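YopX protein domain-containing protein (Enterococcus faecalis, PDB 2OX7) is of unknown function but belongs to the YopX family, folding into small antiparallel beta sheets and packing as one of four protein chains in the assembly. Local coordinates at residues P5-A9 with E80-D85; I32-F38 with I51-T57; K74-G78 with D129-V133. All blocks are in the same frame, centred on the assembly; numbering follows the deposited sequence.

Interaction 1: P5-A9 with E80-D85; sequences PKFRA and EIFEGD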
loop_
_atom_site.group_PDB
_atom_site.type_symbol
_atom_site.label_atom_id
_atom_site.label_comp_id
_atom_site.label_asym_id
_atom_site.label_seq_id
_atom_site.Cartn_x
_atom_site.Cartn_y
_atom_site.Cartn_z
ATOM N N PRO A 5 -18.895 -0.434 -11.259
ATOM C CA PRO A 5 -19.571 -1.017 -10.071
ATOM C C PRO A 5 -20.423 -2.235 -10.414
ATOM O O PRO A 5 -21.376 -2.165 -11.206
ATOM C CB PRO A 5 -20.459 0.101 -9.537
ATOM C CG PRO A 5 -20.496 1.155 -10.600
ATOM C CD PRO A 5 -19.440 0.887 -11.643
ATOM N N LYS A 6 -20.082 -3.341 -9.782
ATOM C CA LYS A 6 -20.765 -4.571 -9.992
ATOM C C LYS A 6 -20.936 -5.175 -8.614
ATOM O O LYS A 6 -19.973 -5.201 -7.819
ATOM C CB LYS A 6 -19.960 -5.474 -10.924
ATOM C CG LYS A 6 -20.604 -6.795 -11.183
ATOM C CD LYS A 6 -19.842 -7.517 -12.285
ATOM C CE LYS A 6 -20.733 -8.538 -12.950
ATOM N NZ LYS A 6 -21.571 -7.840 -13.992
ATOM N N PHE A 7 -22.156 -5.634 -8.313
ATOM C CA PHE A 7 -22.468 -6.106 -6.976
ATOM C C PHE A 7 -23.112 -7.472 -6.982
ATOM O O PHE A 7 -23.860 -7.809 -7.911
ATOM C CB PHE A 7 -23.428 -5.130 -6.235
ATOM C CG PHE A 7 -22.881 -3.742 -6.122
ATOM C CD1 PHE A 7 -21.981 -3.409 -5.107
ATOM C CD2 PHE A 7 -23.239 -2.778 -7.050
ATOM C CE1 PHE A 7 -21.448 -2.107 -5.031
ATOM C CE2 PHE A 7 -22.713 -1.504 -6.993
ATOM C CZ PHE A 7 -21.816 -1.167 -5.976
ATOM N N ARG A 8 -22.840 -8.228 -5.925
ATOM C CA ARG A 8 -23.567 -9.482 -5.628
ATOM C C ARG A 8 -24.103 -9.378 -4.202
ATOM O O ARG A 8 -23.633 -8.554 -3.400
ATOM C CB ARG A 8 -22.679 -10.724 -5.784
ATOM C CG ARG A 8 -21.574 -10.804 -4.753
ATOM C CD ARG A 8 -20.634 -11.959 -5.002
ATOM N NE ARG A 8 -19.664 -12.065 -3.893
ATOM C CZ ARG A 8 -18.663 -12.944 -3.872
ATOM N NH1 ARG A 8 -18.487 -13.743 -4.912
ATOM N NH2 ARG A 8 -17.824 -12.978 -2.833
ATOM N N ALA A 9 -25.108 -10.197 -3.884
ATOM C CA ALA A 9 -25.740 -10.142 -2.569
ATOM C C ALA A 9 -26.008 -11.532 -2.034
ATOM O O ALA A 9 -26.436 -12.420 -2.774
ATOM C CB ALA A 9 -27.039 -9.378 -2.619
ATOM N N GLU A 80 -13.921 -12.815 -11.874
ATOM C CA GLU A 80 -13.896 -11.505 -11.224
ATOM C C GLU A 80 -13.873 -11.765 -9.726
ATOM O O GLU A 80 -14.624 -12.588 -9.242
ATOM C CB GLU A 80 -15.143 -10.696 -11.599
ATOM C CG GLU A 80 -14.986 -9.180 -11.419
ATOM C CD GLU A 80 -15.954 -8.319 -12.280
ATOM O OE1 GLU A 80 -16.557 -8.838 -13.276
ATOM O OE2 GLU A 80 -16.117 -7.114 -11.955
ATOM N N ILE A 81 -12.968 -11.094 -9.011
ATOM C CA ILE A 81 -12.780 -11.282 -7.565
ATOM C C ILE A 81 -13.625 -10.236 -6.833
ATOM O O ILE A 81 -13.484 -9.030 -7.082
ATOM C CB ILE A 81 -11.308 -11.078 -7.190
ATOM C CG1 ILE A 81 -10.450 -12.206 -7.797
ATOM C CG2 ILE A 81 -11.132 -11.084 -5.626
ATOM C CD1 ILE A 81 -8.937 -11.820 -7.783
ATOM N N PHE A 82 -14.499 -10.701 -5.936
ATOM C CA PHE A 82 -15.360 -9.814 -5.143
ATOM C C PHE A 82 -14.921 -9.774 -3.678
ATOM O O PHE A 82 -14.317 -10.739 -3.147
ATOM C CB PHE A 82 -16.802 -10.393 -5.119
ATOM C CG PHE A 82 -17.568 -10.153 -6.371
ATOM C CD1 PHE A 82 -18.588 -9.209 -6.388
ATOM C CD2 PHE A 82 -17.283 -10.876 -7.519
ATOM C CE1 PHE A 82 -19.339 -8.988 -7.564
ATOM C CE2 PHE A 82 -18.016 -10.654 -8.731
ATOM C CZ PHE A 82 -19.036 -9.696 -8.752
ATOM N N GLU A 83 -15.353 -8.731 -2.984
ATOM C CA GLU A 83 -15.253 -8.770 -1.526
ATOM C C GLU A 83 -15.910 -10.073 -1.040
ATOM O O GLU A 83 -16.962 -10.502 -1.578
ATOM C CB GLU A 83 -16.051 -7.637 -0.876
ATOM C CG GLU A 83 -15.750 -6.222 -1.264
ATOM C CD GLU A 83 -16.726 -5.269 -0.532
ATOM O OE1 GLU A 83 -17.830 -4.920 -1.070
ATOM O OE2 GLU A 83 -16.391 -4.923 0.619
ATOM N N GLY A 84 -15.348 -10.644 0.023
ATOM C CA GLY A 84 -15.884 -11.900 0.603
ATOM C C GLY A 84 -15.350 -13.168 -0.048
ATOM O O GLY A 84 -15.466 -14.266 0.529
ATOM N N ASP A 85 -14.747 -13.049 -1.241
ATOM C CA ASP A 85 -14.114 -14.212 -1.844
ATOM C C ASP A 85 -12.954 -14.728 -1.032
ATOM O O ASP A 85 -12.289 -13.978 -0.308
ATOM C CB ASP A 85 -13.630 -13.923 -3.281
ATOM C CG ASP A 85 -14.770 -14.001 -4.323
ATOM O OD1 ASP A 85 -15.843 -14.625 -4.059
ATOM O OD2 ASP A 85 -14.589 -13.488 -5.446
#
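Arg8 and Asp85 form the salt bridge of this buried contact, and its geometry is end-on: NH1 and NH2 of Arg8 both converge on a single oxygen, Asp85 OD1, each at 2.9 Å. That oxygen lies close to the guanidinium plane, whereas the carboxylate is turned nearly upright to it, the two planes 79° apart, and both nitrogens arrive from the same face of the carboxylate. A further hydrogen bond runs from Arg8 NH2 to the backbone oxygen Glu83 O at 2.9 Å, tilted out of the guanidinium plane. No polar partner is found for Arg8 NE.

The acceptors sit on a type II beta turn from Phe82 to Asp85, closed by Asp85 N to Phe82 O at 3.0 Å. Gly84 takes the positive phi of the turn, and Asp85 OD2 accepts Phe82 N at 2.8 Å in a nearly straight bond (175°). One aspartate thus ties the turn back to strand 80-82 and across to strand 7-11, the middle strand of the antiparallel sheet 16-19, 7-11, 65-71, where Arg8 is bonded through its backbone to Met68.

The apolar contact is Arg8 on Phe82. Arg8 reaches over the ring as an extended chain, guanidinium and ring only 10° from parallel: CD makes a CH-pi contact 4.0 Å from the ring centroid, while Phe82 CB lies beneath the guanidinium, 3.4 Å from Arg8 CZ.

Separately, a methylene lies beside a carboxylate, Lys6 CD 3.7 Å from Glu80 OE1, but the charged ends diverge, Lys6 NZ to Asn20 and Glu80 OE2 to Ser70.

Interaction 2: I32-F38 with I51-T57; sequences IAIITDF and IGSYDTT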
loop_
_atom_site.group_PDB
_atom_site.type_symbol
_atom_site.label_atom_id
_atom_site.label_comp_id
_atom_site.label_asym_id
_atom_site.label_seq_id
_atom_site.Cartn_x
_atom_site.Cartn_y
_atom_site.Cartn_z
ATOM N N ILE A 32 -31.934 -0.000 1.662
ATOM C CA ILE A 32 -33.367 -0.111 1.935
ATOM C C ILE A 32 -34.102 -0.899 0.851
ATOM O O ILE A 32 -35.254 -1.304 1.043
ATOM C CB ILE A 32 -34.019 1.271 2.218
ATOM C CG1 ILE A 32 -33.868 2.222 1.016
ATOM C CG2 ILE A 32 -33.449 1.871 3.519
ATOM C CD1 ILE A 32 -34.750 3.503 1.097
ATOM N N ALA A 33 -33.430 -1.137 -0.275
ATOM C CA ALA A 33 -34.003 -1.952 -1.348
ATOM C C ALA A 33 -32.927 -2.655 -2.149
ATOM O O ALA A 33 -31.748 -2.291 -2.095
ATOM C CB ALA A 33 -34.886 -1.096 -2.281
ATOM N N ILE A 34 -33.355 -3.657 -2.901
ATOM C CA ILE A 34 -32.487 -4.311 -3.850
ATOM C C ILE A 34 -33.257 -4.639 -5.122
ATOM O O ILE A 34 -34.364 -5.192 -5.073
ATOM C CB ILE A 34 -31.787 -5.551 -3.212
ATOM C CG1 ILE A 34 -30.693 -6.101 -4.122
ATOM C CG2 ILE A 34 -32.796 -6.630 -2.783
ATOM C CD1 ILE A 34 -29.757 -7.064 -3.386
ATOM N N ILE A 35 -32.683 -4.247 -6.248
ATOM C CA ILE A 35 -33.174 -4.669 -7.554
ATOM C C ILE A 35 -32.325 -5.835 -8.049
ATOM O O ILE A 35 -31.103 -5.691 -8.226
ATOM C CB ILE A 35 -33.105 -3.512 -8.569
ATOM C CG1 ILE A 35 -34.006 -2.352 -8.104
ATOM C CG2 ILE A 35 -33.488 -4.012 -9.961
ATOM C CD1 ILE A 35 -33.953 -1.097 -8.969
ATOM N N THR A 36 -32.963 -6.981 -8.270
ATOM C CA THR A 36 -32.255 -8.145 -8.782
ATOM C C THR A 36 -32.343 -8.281 -10.306
ATOM O O THR A 36 -31.425 -8.834 -10.927
ATOM C CB THR A 36 -32.681 -9.450 -8.068
ATOM O OG1 THR A 36 -34.111 -9.532 -8.029
ATOM C CG2 THR A 36 -32.173 -9.462 -6.645
ATOM N N ASP A 37 -33.428 -7.772 -10.901
ATOM C CA ASP A 37 -33.609 -7.716 -12.369
ATOM C C ASP A 37 -34.340 -6.444 -12.764
ATOM O O ASP A 37 -35.259 -6.011 -12.074
ATOM C CB ASP A 37 -34.449 -8.897 -12.917
ATOM C CG ASP A 37 -33.854 -10.235 -12.592
ATOM O OD1 ASP A 37 -33.214 -10.836 -13.490
ATOM O OD2 ASP A 37 -34.009 -10.677 -11.431
ATOM N N PHE A 38 -33.952 -5.872 -13.891
ATOM C CA PHE A 38 -34.686 -4.764 -14.483
ATOM C C PHE A 38 -34.487 -4.761 -15.993
ATOM O O PHE A 38 -33.509 -5.308 -16.515
ATOM C CB PHE A 38 -34.217 -3.416 -13.904
ATOM C CG PHE A 38 -32.902 -2.969 -14.449
ATOM C CD1 PHE A 38 -32.844 -2.217 -15.614
ATOM C CD2 PHE A 38 -31.713 -3.345 -13.829
ATOM C CE1 PHE A 38 -31.629 -1.809 -16.145
ATOM C CE2 PHE A 38 -30.482 -2.949 -14.364
ATOM C CZ PHE A 38 -30.439 -2.182 -15.519
ATOM N N ILE A 51 -38.861 -2.564 -13.189
ATOM C CA ILE A 51 -38.236 -3.371 -12.152
ATOM C C ILE A 51 -38.855 -4.756 -12.096
ATOM O O ILE A 51 -40.043 -4.912 -11.764
ATOM C CB ILE A 51 -38.336 -2.689 -10.781
ATOM C CG1 ILE A 51 -37.588 -1.350 -10.809
ATOM C CG2 ILE A 51 -37.808 -3.604 -9.665
ATOM C CD1 ILE A 51 -37.805 -0.485 -9.577
ATOM N N GLY A 52 -38.046 -5.755 -12.441
ATOM C CA GLY A 52 -38.443 -7.157 -12.342
ATOM C C GLY A 52 -38.378 -7.610 -10.903
ATOM O O GLY A 52 -39.156 -7.159 -10.066
ATOM N N SER A 53 -37.441 -8.500 -10.609
ATOM C CA SER A 53 -37.255 -8.970 -9.250
ATOM C C SER A 53 -36.677 -7.888 -8.338
ATOM O O SER A 53 -35.801 -7.118 -8.742
ATOM C CB SER A 53 -36.364 -10.209 -9.234
ATOM O OG SER A 53 -37.071 -11.307 -8.689
ATOM N N TYR A 54 -37.168 -7.849 -7.105
ATOM C CA TYR A 54 -36.726 -6.866 -6.134
ATOM C C TYR A 54 -37.110 -7.283 -4.726
ATOM O O TYR A 54 -37.846 -8.263 -4.524
ATOM C CB TYR A 54 -37.321 -5.486 -6.459
ATOM C CG TYR A 54 -38.792 -5.339 -6.085
ATOM C CD1 TYR A 54 -39.166 -4.692 -4.911
ATOM C CD2 TYR A 54 -39.800 -5.862 -6.901
ATOM C CE1 TYR A 54 -40.518 -4.554 -4.549
ATOM C CE2 TYR A 54 -41.165 -5.730 -6.546
ATOM C CZ TYR A 54 -41.503 -5.077 -5.365
ATOM O OH TYR A 54 -42.831 -4.939 -4.989
ATOM N N ASP A 55 -36.618 -6.525 -3.751
ATOM C CA ASP A 55 -37.069 -6.641 -2.374
ATOM C C ASP A 55 -36.815 -5.327 -1.655
ATOM O O ASP A 55 -35.940 -4.557 -2.057
ATOM C CB ASP A 55 -36.359 -7.783 -1.653
ATOM C CG ASP A 55 -37.187 -8.350 -0.512
ATOM O OD1 ASP A 55 -38.240 -7.749 -0.190
ATOM O OD2 ASP A 55 -36.797 -9.394 0.067
ATOM N N THR A 56 -37.577 -5.049 -0.606
ATOM C CA THR A 56 -37.354 -3.808 0.149
ATOM C C THR A 56 -37.334 -4.062 1.647
ATOM O O THR A 56 -37.725 -5.137 2.107
ATOM C CB THR A 56 -38.349 -2.645 -0.210
ATOM O OG1 THR A 56 -39.462 -2.642 0.704
ATOM C CG2 THR A 56 -38.849 -2.728 -1.659
ATOM N N THR A 57 -36.871 -3.075 2.404
ATOM C CA THR A 57 -36.685 -3.237 3.838
ATOM C C THR A 57 -38.009 -3.166 4.611
ATOM O O THR A 57 -38.056 -3.491 5.806
ATOM C CB THR A 57 -35.693 -2.193 4.389
ATOM O OG1 THR A 57 -35.280 -2.576 5.707
ATOM C CG2 THR A 57 -36.315 -0.794 4.410
#
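The Tyr54 ring has Gly52 O and Thr56 CG2 at its edge, near the ring plane and both from its own segment, 51-57, while Tyr54 CB, rather than the ring, meets the opposite strand, 3.3 Å from Ile34 O. With chi1 at 76°, CG stands between the backbone N and carbonyl carbon and the ring is carried off Ile35, its cross-strand partner, toward the second subunit, where Tyr54 OH bonds to Ser47 O.

Strands 32-35 and 54-56 run antiparallel, their directions 176° apart. Ile34 and Asp55 are the hydrogen-bonded pair: Ile34 N to Asp55 O and Asp55 N to Ile34 O are both 2.9 Å. Ala33-Thr56 and Ile35-Tyr54 flank it as non-hydrogen-bonded pairs. Beyond them the ladder is interrupted: Ser53 O accepts both Thr36 N at 2.9 Å and Asp37 N at 3.3 Å, from the same face of its carbonyl plane. Pairing resumes with Gly52 N to Asp37 O at 2.8 Å and the Phe38-Ile51 pair.

On the face bearing Ala33, Ile35, Ile51 and Tyr54, the chains of Ile35 and Ile51 cross at about a right angle and meet by their CD1 methyls, 3.9 Å apart. At the Ile32 end of the contact, Thr57 CG2 packs 3.8 Å from Ile32 CB.

Strand 31-41 is the middle strand of this three-stranded sheet. On its other flank lies strand 21-25, where Ile32 and Ala33 together face Leu24 in a classic beta bulge. On the strand 46-56 side, Asp55 OD2 is hydrogen-bonded to Tyr65 OH and Trp60 NE1; Ile49 of the second subunit packs on Ile35.

Interaction 3: K74-G78 with D129-V133; sequences KDKNG and DGYLV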
loop_
_atom_site.group_PDB
_atom_site.type_symbol
_atom_site.label_atom_id
_atom_site.label_comp_id
_atom_site.label_asym_id
_atom_site.label_seq_id
_atom_site.Cartn_x
_atom_site.Cartn_y
_atom_site.Cartn_z
ATOM N N LYS A 74 -9.152 -9.839 -11.624
ATOM C CA LYS A 74 -9.476 -11.217 -12.035
ATOM C C LYS A 74 -8.514 -12.222 -11.403
ATOM O O LYS A 74 -7.309 -11.943 -11.246
ATOM C CB LYS A 74 -9.418 -11.328 -13.563
ATOM C CG LYS A 74 -10.568 -10.553 -14.261
ATOM C CD LYS A 74 -10.234 -10.527 -15.762
ATOM C CE LYS A 74 -11.361 -10.037 -16.649
ATOM N NZ LYS A 74 -11.915 -8.795 -16.140
ATOM N N ASP A 75 -9.001 -13.428 -11.125
ATOM C CA ASP A 75 -8.070 -14.496 -10.745
ATOM C C ASP A 75 -7.411 -15.162 -11.963
ATOM O O ASP A 75 -7.651 -14.763 -13.129
ATOM C CB ASP A 75 -8.715 -15.537 -9.793
ATOM C CG ASP A 75 -9.613 -16.560 -10.507
ATOM O OD1 ASP A 75 -9.740 -16.487 -11.744
ATOM O OD2 ASP A 75 -10.212 -17.433 -9.778
ATOM N N LYS A 76 -6.605 -16.185 -11.686
ATOM C CA LYS A 76 -5.874 -16.926 -12.712
ATOM C C LYS A 76 -6.789 -17.531 -13.792
ATOM O O LYS A 76 -6.342 -17.748 -14.932
ATOM C CB LYS A 76 -5.098 -18.037 -12.014
ATOM C CG LYS A 76 -4.012 -18.663 -12.803
ATOM C CD LYS A 76 -3.514 -19.856 -11.967
ATOM C CE LYS A 76 -2.553 -20.701 -12.775
ATOM N NZ LYS A 76 -1.901 -21.735 -11.950
ATOM N N ASN A 77 -8.045 -17.811 -13.440
ATOM C CA ASN A 77 -9.029 -18.316 -14.409
ATOM C C ASN A 77 -9.875 -17.213 -15.061
ATOM O O ASN A 77 -10.885 -17.526 -15.720
ATOM C CB ASN A 77 -9.970 -19.307 -13.743
ATOM C CG ASN A 77 -9.422 -20.723 -13.681
ATOM O OD1 ASN A 77 -8.544 -21.126 -14.460
ATOM N ND2 ASN A 77 -10.026 -21.525 -12.790
ATOM N N GLY A 78 -9.519 -15.941 -14.873
ATOM C CA GLY A 78 -10.337 -14.849 -15.408
ATOM C C GLY A 78 -11.636 -14.567 -14.702
ATOM O O GLY A 78 -12.446 -13.788 -15.208
ATOM N N ASP A 129 2.696 -19.001 -9.570
ATOM C CA ASP A 129 1.574 -19.969 -9.703
ATOM C C ASP A 129 0.187 -19.288 -9.709
ATOM O O ASP A 129 -0.804 -19.893 -10.128
ATOM C CB ASP A 129 1.614 -21.087 -8.636
ATOM C CG ASP A 129 2.852 -21.954 -8.745
ATOM O OD1 ASP A 129 3.362 -22.151 -9.865
ATOM O OD2 ASP A 129 3.296 -22.431 -7.690
ATOM N N GLY A 130 0.126 -18.033 -9.271
ATOM C CA GLY A 130 -1.141 -17.301 -9.366
ATOM C C GLY A 130 -2.126 -17.753 -8.287
ATOM O O GLY A 130 -1.862 -18.724 -7.565
ATOM N N TYR A 131 -3.235 -17.025 -8.168
ATOM C CA TYR A 131 -4.277 -17.273 -7.129
ATOM C C TYR A 131 -5.589 -17.607 -7.817
ATOM O O TYR A 131 -5.914 -17.067 -8.907
ATOM C CB TYR A 131 -4.523 -16.043 -6.190
ATOM C CG TYR A 131 -3.401 -15.860 -5.234
ATOM C CD1 TYR A 131 -3.502 -16.357 -3.932
ATOM C CD2 TYR A 131 -2.187 -15.297 -5.647
ATOM C CE1 TYR A 131 -2.447 -16.240 -3.045
ATOM C CE2 TYR A 131 -1.110 -15.170 -4.745
ATOM C CZ TYR A 131 -1.250 -15.657 -3.457
ATOM O OH TYR A 131 -0.204 -15.608 -2.545
ATOM N N LEU A 132 -6.386 -18.406 -7.127
ATOM C CA LEU A 132 -7.696 -18.802 -7.630
ATOM C C LEU A 132 -8.762 -18.576 -6.569
ATOM O O LEU A 132 -8.511 -18.827 -5.412
ATOM C CB LEU A 132 -7.649 -20.277 -7.991
ATOM C CG LEU A 132 -6.931 -20.678 -9.295
ATOM C CD1 LEU A 132 -6.910 -22.212 -9.426
ATOM C CD2 LEU A 132 -7.675 -20.064 -10.489
ATOM N N VAL A 133 -9.939 -18.122 -6.985
ATOM C CA VAL A 133 -11.089 -18.002 -6.074
ATOM C C VAL A 133 -11.631 -19.431 -5.845
ATOM O O VAL A 133 -12.036 -20.100 -6.801
ATOM C CB VAL A 133 -12.212 -17.227 -6.699
ATOM C CG1 VAL A 133 -13.440 -17.184 -5.734
ATOM C CG2 VAL A 133 -11.773 -15.769 -6.967
#
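A type I beta turn, Asp75 to Gly78, links strands 73-74 and 80-82 and docks here on the start of strand 131-136, an outermost strand of the four-stranded antiparallel sheet. Two bonds fix the turn to that strand. Lys76 N donates to Tyr131 O at 3.0 Å, and Val133 N donates to Asp75 OD2 at 2.9 Å, almost straight (177°) and onto the anti lone pair. The carboxylate therefore stands in for a backbone acceptor. Its other oxygen faces back into the turn: Asp75 OD1 takes Val79 N and, weakly, Asn77 N, while the turn itself closes through Gly78 N to Asp75 O at 2.8 Å.

Leu132 CD2 packs on Lys76 CB and lies beside the Asn77 amide, 3.6 Å from each of Lys76 CB and Asn77 ND2. Val133 CG2 comes to 3.6 Å from Asp75 OD2, beside the bonded amide.

Lys76 runs alongside Gly130 as a fully extended chain, with CG anti to the backbone N (chi1 -164°). That reach brings its ammonium to Asp90, with which it forms a salt bridge, and to a backbone oxygen, Lys76 NZ to Asp129 O being 2.8 Å.

In the fold
From the N terminus, strand 7-11 enters interaction 1 at once, but that loop closes only after 70 intervening residues, at 80-85. Within this span interaction 2 opens and closes, a local hairpin joining strands 31-41 and 46-56. Interaction 3 opens at 74-78, before interaction 1 has closed, and closes at 129-133, so these two cross. Interaction 1 lies near the chain's centre and touches both others: Ala9 CB meets Ile34 CD1 at 3.7 Å, and Asp85 CG meets Val133 CG1 at 3.7 Å. Interactions 2 and 3 stay about 19 Å apart at their nearest atoms. Interaction 1, with 7-11 in the sheet 16-19, 7-11, 65-71, thus sits between the hairpin sheet and the four-stranded sheet.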